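PDB 4HFQ: MutT/nudix family protein from Streptococcus pneumoniae, which hydrolyses UDP-linked precursors of peptidoglycan biosynthesis as a Nudix-family UDP-X diphosphatase. Local coordinates for residues Ile16-Leu21 and Asp35-Leu40; Glu125-Val130 and Arg198-Asp203. One frame throughout, in Å; residues are numbered along the deposited sequence.

The two contacts lie in different parts of the chain. Contact 1 (16-21 with 35-40) joins helices 3-23 and 27-47 of the N-terminal helical region. Contact 2 (125-130 with 198-203) lies in the mixed sheet of the Nudix fold, where the C-terminal end of the chain pairs with strand 120-132. They are separate, with centres about 35 Å and nearest atoms about 19 Å apart; contact 1 comes first in the chain. Neither includes helix 106-118, which probably carries much of the Nudix box. Both reach the second subunit. Molecules probably from crystallisation lie nearby: triethylene glycol about 6 Å from the D18 side chain, glycerol about 3 Å from that of D203.

Contact 1 of 2, residues Ile16-Leu21 and Asp35-Leu40; sequences ITDTGL and DLRSLL
T17 packs against L36, R37 and L40 on the buried side of this contact; on the partly exposed side D18 and R37 form a salt bridge. T17 OG1 is beside the backbone N, anti to the carbonyl carbon (chi1 -60°). This puts CG2 anti to N, and T17 CG2 rests on R37 CB at 3.9 Å. T17 OG1 lies 3.9 Å from L40 CD1 and also approaches L36 CB. This hydroxyl hydrogen-bonds to M13 O in its own helix. L40 also touches M13 of the second subunit. The helices form an antiparallel hairpin, their segment axes 9.9 Å apart at closest approach and at 152°. On the partly exposed side, R37 is extended from CG to NE and meets the D18 carboxylate side-on. R37 NE bonds to D18 OD1 at 2.6 Å. R37 NH2 bonds to D18 OD2 at 2.8 Å. Both oxygens use their syn lone pairs. The carboxylate and guanidinium planes are 6° apart, held flat by the two nearly straight bonds. R37 NH1 turns to L59 O. T17 and R37 were modelled in two conformers; these contacts belong to the one described. L21 is looser, its CD1 4.4 Å from R37 CD.

Contact 2 of 2, residues Glu125-Val130 and Arg198-Asp203; sequences ERLLAV and RGQYLD
A short parallel strand pairing adds the C-terminal end of the chain to the mixed sheet of the Nudix fold, with A129 opposite Y201 and V130 opposite L202. Three backbone hydrogen bonds join the two segments. Y201 N donates to L128 O at 3.1 Å. V130 N donates to Y201 O at 2.9 Å. D203 N donates to V130 O at 3.1 Å. On its other edge, strand 120-132 pairs with strand 143-153, where L128 and A129 both face V147 in a classic beta bulge. Side chains meet on both faces of the sheet. On one, A129 CB lies 3.9 Å from Y201 CB. On the other, V130 CG2 meets L202 CD2 at 4.0 Å, and the two side chains cross obliquely. CD2 is the branch of L202 that reaches V130. Q200 CG lies 3.6 Å from L128 O. The amide end of Q200, whose orientation is doubtful, lies near L127 O. Beyond the paired part, water 1 accepts from R126 NH2 and donates to R198 O. L128 CD2 lies over one face of the R126 guanidinium, toward its rim. At the chain end, Y201 OH donates to D203 OD1 at 2.6 Å, on the syn side but 33° out of the carboxylate plane. D203 OD2 accepts from D132 N. L127 and L202 also pack on the second subunit, and D203 makes backbone hydrogen bonds to it. Three backbone bonds thus attach the C-terminal segment to the edge of strand 120-132. Each side-chain carboxylate oxygen of D203 has a donor from a different part of the chain, which limits rotation of the group; these donors would probably favour its charged form.

Contact 1 of 2, residues Ile16-Leu21 and Asp35-Leu40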
loop_
_atom_site.group_PDB
_atom_site.type_symbol
_atom_site.label_atom_id
_atom_site.label_comp_id
_atom_site.label_asym_id
_atom_site.label_seq_id
_atom_site.Cartn_x
_atom_site.Cartn_y
_atom_site.Cartn_z
ATOM N N ILE A 16 9.046 -4.567 8.776
ATOM C CA ILE A 16 9.090 -5.828 9.499
ATOM C C ILE A 16 9.340 -5.597 10.987
ATOM O O ILE A 16 8.663 -6.190 11.846
ATOM C CB ILE A 16 10.160 -6.785 8.920
ATOM C CG1 ILE A 16 9.862 -7.153 7.454
ATOM C CG2 ILE A 16 10.209 -8.028 9.802
ATOM C CD1 ILE A 16 11.037 -7.797 6.716
ATOM N N THR A 17 10.298 -4.726 11.276
ATOM C CA THR A 17 10.669 -4.427 12.642
ATOM C C THR A 17 9.502 -3.799 13.414
ATOM O O THR A 17 9.248 -4.153 14.574
ATOM C CB THR A 17 11.923 -3.537 12.644
ATOM O OG1 THR A 17 13.003 -4.230 11.995
ATOM C CG2 THR A 17 12.318 -3.199 14.060
ATOM N N ASP A 18 8.763 -2.907 12.765
ATOM C CA ASP A 18 7.591 -2.289 13.361
ATOM C C ASP A 18 6.470 -3.297 13.594
ATOM O O ASP A 18 5.807 -3.269 14.628
ATOM C CB ASP A 18 7.183 -1.079 12.520
ATOM C CG ASP A 18 8.231 0.059 12.628
ATOM O OD1 ASP A 18 9.223 -0.090 13.384
ATOM O OD2 ASP A 18 8.072 1.092 11.983
ATOM N N THR A 19 6.307 -4.224 12.653
ATOM C CA THR A 19 5.334 -5.299 12.817
ATOM C C THR A 19 5.718 -6.173 14.017
ATOM O O THR A 19 4.850 -6.535 14.824
ATOM C CB THR A 19 5.245 -6.123 11.522
ATOM O OG1 THR A 19 4.870 -5.258 10.447
ATOM C CG2 THR A 19 4.221 -7.238 11.637
ATOM N N GLY A 20 7.013 -6.464 14.166
ATOM C CA GLY A 20 7.494 -7.201 15.343
ATOM C C GLY A 20 7.178 -6.460 16.640
ATOM O O GLY A 20 6.690 -7.070 17.588
ATOM N N LEU A 21 7.408 -5.153 16.682
ATOM C CA LEU A 21 7.118 -4.410 17.909
ATOM C C LEU A 21 5.648 -4.446 18.267
ATOM O O LEU A 21 5.293 -4.551 19.446
ATOM C CB LEU A 21 7.633 -2.986 17.800
ATOM C CG LEU A 21 9.153 -2.897 17.840
ATOM C CD1 LEU A 21 9.620 -1.519 17.380
ATOM C CD2 LEU A 21 9.671 -3.245 19.235
ATOM N N ASP A 35 16.413 -2.936 19.112
ATOM C CA ASP A 35 17.822 -2.835 18.739
ATOM C C ASP A 35 17.997 -2.788 17.218
ATOM O O ASP A 35 18.827 -2.047 16.706
ATOM C CB ASP A 35 18.609 -3.986 19.358
ATOM C CG ASP A 35 18.735 -3.856 20.859
ATOM O OD1 ASP A 35 18.477 -2.754 21.392
ATOM O OD2 ASP A 35 19.099 -4.882 21.481
ATOM N N LEU A 36 17.183 -3.560 16.491
ATOM C CA LEU A 36 17.185 -3.486 15.045
ATOM C C LEU A 36 16.769 -2.096 14.565
ATOM O O LEU A 36 17.404 -1.525 13.667
ATOM C CB LEU A 36 16.275 -4.573 14.447
ATOM C CG LEU A 36 16.875 -5.970 14.517
ATOM C CD1 LEU A 36 15.778 -6.971 14.231
ATOM C CD2 LEU A 36 18.048 -6.152 13.560
ATOM N N ARG A 37 15.733 -1.527 15.182
ATOM C CA ARG A 37 15.272 -0.201 14.763
ATOM C C ARG A 37 16.316 0.880 15.055
ATOM O O ARG A 37 16.449 1.847 14.298
ATOM C CB ARG A 37 13.912 0.149 15.377
ATOM C CG ARG A 37 13.096 1.040 14.452
ATOM C CD ARG A 37 11.817 1.547 15.086
ATOM N NE ARG A 37 10.820 1.885 14.064
ATOM C CZ ARG A 37 10.723 3.057 13.446
ATOM N NH1 ARG A 37 11.590 4.035 13.679
ATOM N NH2 ARG A 37 9.756 3.235 12.561
ATOM N N SER A 38 17.068 0.707 16.139
ATOM C CA SER A 38 18.154 1.637 16.460
ATOM C C SER A 38 19.267 1.549 15.405
ATOM O O SER A 38 19.786 2.563 14.956
ATOM C CB SER A 38 18.706 1.365 17.849
ATOM O OG SER A 38 17.724 1.615 18.844
ATOM N N LEU A 39 19.590 0.329 14.969
ATOM C CA LEU A 39 20.578 0.159 13.909
ATOM C C LEU A 39 20.105 0.696 12.566
ATOM O O LEU A 39 20.893 1.272 11.813
ATOM C CB LEU A 39 21.005 -1.297 13.787
ATOM C CG LEU A 39 22.003 -1.703 14.869
ATOM C CD1 LEU A 39 21.926 -3.192 15.087
ATOM C CD2 LEU A 39 23.417 -1.274 14.478
ATOM N N LEU A 40 18.825 0.500 12.247
ATOM C CA LEU A 40 18.296 1.049 11.003
ATOM C C LEU A 40 18.429 2.565 11.000
ATOM O O LEU A 40 18.771 3.148 9.985
ATOM C CB LEU A 40 16.841 0.623 10.780
ATOM C CG LEU A 40 16.645 -0.862 10.481
ATOM C CD1 LEU A 40 15.191 -1.300 10.626
ATOM C CD2 LEU A 40 17.183 -1.290 9.121
#

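Contact 2 of 2, residues Glu125-Val130 and Arg198-Asp203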
loop_
_atom_site.group_PDB
_atom_site.type_symbol
_atom_site.label_atom_id
_atom_site.label_comp_id
_atom_site.label_asym_id
_atom_site.label_seq_id
_atom_site.Cartn_x
_atom_site.Cartn_y
_atom_site.Cartn_z
ATOM N N GLU A 125 -16.320 9.581 -11.163
ATOM C CA GLU A 125 -16.895 8.775 -12.232
ATOM C C GLU A 125 -16.403 7.326 -12.241
ATOM O O GLU A 125 -17.187 6.417 -12.490
ATOM C CB GLU A 125 -16.643 9.441 -13.591
ATOM C CG GLU A 125 -17.253 10.839 -13.683
ATOM C CD GLU A 125 -16.925 11.568 -14.981
ATOM O OE1 GLU A 125 -15.727 11.714 -15.316
ATOM O OE2 GLU A 125 -17.877 12.045 -15.654
ATOM N N ARG A 126 -15.110 7.110 -11.990
ATOM C CA ARG A 126 -14.560 5.748 -11.969
ATOM C C ARG A 126 -13.165 5.783 -11.380
ATOM O O ARG A 126 -12.561 6.845 -11.251
ATOM C CB ARG A 126 -14.537 5.126 -13.378
ATOM C CG ARG A 126 -13.612 5.847 -14.348
ATOM C CD ARG A 126 -13.628 5.237 -15.749
ATOM N NE ARG A 126 -12.924 3.956 -15.794
ATOM C CZ ARG A 126 -12.233 3.508 -16.845
ATOM N NH1 ARG A 126 -12.109 4.251 -17.939
ATOM N NH2 ARG A 126 -11.646 2.325 -16.782
ATOM N N LEU A 127 -12.662 4.610 -11.023
ATOM C CA LEU A 127 -11.266 4.461 -10.639
ATOM C C LEU A 127 -10.485 4.078 -11.895
ATOM O O LEU A 127 -10.816 3.072 -12.545
ATOM C CB LEU A 127 -11.125 3.388 -9.557
ATOM C CG LEU A 127 -9.714 3.028 -9.078
ATOM C CD1 LEU A 127 -9.041 4.230 -8.443
ATOM C CD2 LEU A 127 -9.818 1.880 -8.084
ATOM N N LEU A 128 -9.472 4.870 -12.260
ATOM C CA LEU A 128 -8.679 4.594 -13.465
ATOM C C LEU A 128 -7.475 3.702 -13.186
ATOM O O LEU A 128 -7.074 2.908 -14.042
ATOM C CB LEU A 128 -8.214 5.885 -14.138
ATOM C CG LEU A 128 -9.332 6.825 -14.600
ATOM C CD1 LEU A 128 -8.711 8.161 -14.939
ATOM C CD2 LEU A 128 -10.081 6.283 -15.807
ATOM N N ALA A 129 -6.854 3.862 -12.010
ATOM C CA ALA A 129 -5.612 3.156 -11.720
ATOM C C ALA A 129 -5.402 3.070 -10.247
ATOM O O ALA A 129 -5.801 3.976 -9.495
ATOM C CB ALA A 129 -4.419 3.882 -12.332
ATOM N N VAL A 130 -4.702 2.006 -9.840
ATOM C CA VAL A 130 -4.059 1.986 -8.517
ATOM C C VAL A 130 -2.578 1.714 -8.769
ATOM O O VAL A 130 -2.203 0.606 -9.159
ATOM C CB VAL A 130 -4.649 0.924 -7.559
ATOM C CG1 VAL A 130 -3.989 1.045 -6.189
ATOM C CG2 VAL A 130 -6.153 1.095 -7.416
ATOM N N ARG A 198 -7.662 0.758 -22.968
ATOM C CA ARG A 198 -7.268 -0.380 -22.137
ATOM C C ARG A 198 -8.079 -0.291 -20.868
ATOM O O ARG A 198 -8.696 0.737 -20.616
ATOM C CB ARG A 198 -5.784 -0.349 -21.814
ATOM C CG ARG A 198 -5.338 0.942 -21.149
ATOM C CD ARG A 198 -4.114 0.701 -20.296
ATOM N NE ARG A 198 -4.450 -0.188 -19.188
ATOM C CZ ARG A 198 -3.586 -0.960 -18.546
ATOM N NH1 ARG A 198 -2.300 -0.957 -18.894
ATOM N NH2 ARG A 198 -4.004 -1.725 -17.554
ATOM N N GLY A 199 -8.084 -1.364 -20.088
ATOM C CA GLY A 199 -8.818 -1.401 -18.833
ATOM C C GLY A 199 -8.046 -0.749 -17.699
ATOM O O GLY A 199 -6.902 -0.293 -17.849
ATOM N N GLN A 200 -8.708 -0.714 -16.556
ATOM C CA GLN A 200 -8.137 -0.219 -15.315
ATOM C C GLN A 200 -6.708 -0.720 -15.077
ATOM O O GLN A 200 -6.430 -1.915 -15.218
ATOM C CB GLN A 200 -9.033 -0.701 -14.182
ATOM C CG GLN A 200 -8.592 -0.169 -12.830
ATOM C CD GLN A 200 -9.650 -0.432 -11.799
ATOM O OE1 GLN A 200 -10.486 0.437 -11.512
ATOM N NE2 GLN A 200 -9.654 -1.644 -11.263
ATOM N N TYR A 201 -5.815 0.194 -14.694
ATOM C CA TYR A 201 -4.429 -0.164 -14.398
ATOM C C TYR A 201 -4.272 -0.560 -12.928
ATOM O O TYR A 201 -4.665 0.196 -12.061
ATOM C CB TYR A 201 -3.485 1.006 -14.723
ATOM C CG TYR A 201 -2.040 0.631 -14.514
ATOM C CD1 TYR A 201 -1.483 0.647 -13.231
ATOM C CD2 TYR A 201 -1.237 0.210 -15.583
ATOM C CE1 TYR A 201 -0.171 0.256 -13.018
ATOM C CE2 TYR A 201 0.083 -0.171 -15.376
ATOM C CZ TYR A 201 0.602 -0.149 -14.099
ATOM O OH TYR A 201 1.906 -0.551 -13.901
ATOM N N LEU A 202 -3.698 -1.726 -12.670
ATOM C CA LEU A 202 -3.422 -2.175 -11.312
ATOM C C LEU A 202 -2.009 -2.712 -11.192
ATOM O O LEU A 202 -1.630 -3.640 -11.906
ATOM C CB LEU A 202 -4.350 -3.318 -10.904
ATOM C CG LEU A 202 -5.855 -3.089 -10.931
ATOM C CD1 LEU A 202 -6.494 -4.442 -10.662
ATOM C CD2 LEU A 202 -6.280 -2.054 -9.898
ATOM N N ASP A 203 -1.227 -2.159 -10.276
ATOM C CA ASP A 203 0.054 -2.786 -9.945
ATOM C C ASP A 203 -0.119 -3.972 -9.003
ATOM O O ASP A 203 -1.013 -3.977 -8.172
ATOM C CB ASP A 203 1.017 -1.762 -9.350
ATOM C CG ASP A 203 1.678 -0.896 -10.405
ATOM O OD1 ASP A 203 2.094 -1.437 -11.464
ATOM O OD2 ASP A 203 1.815 0.316 -10.163
HETATM O O HOH W 1 -10.977 1.629 -19.420
#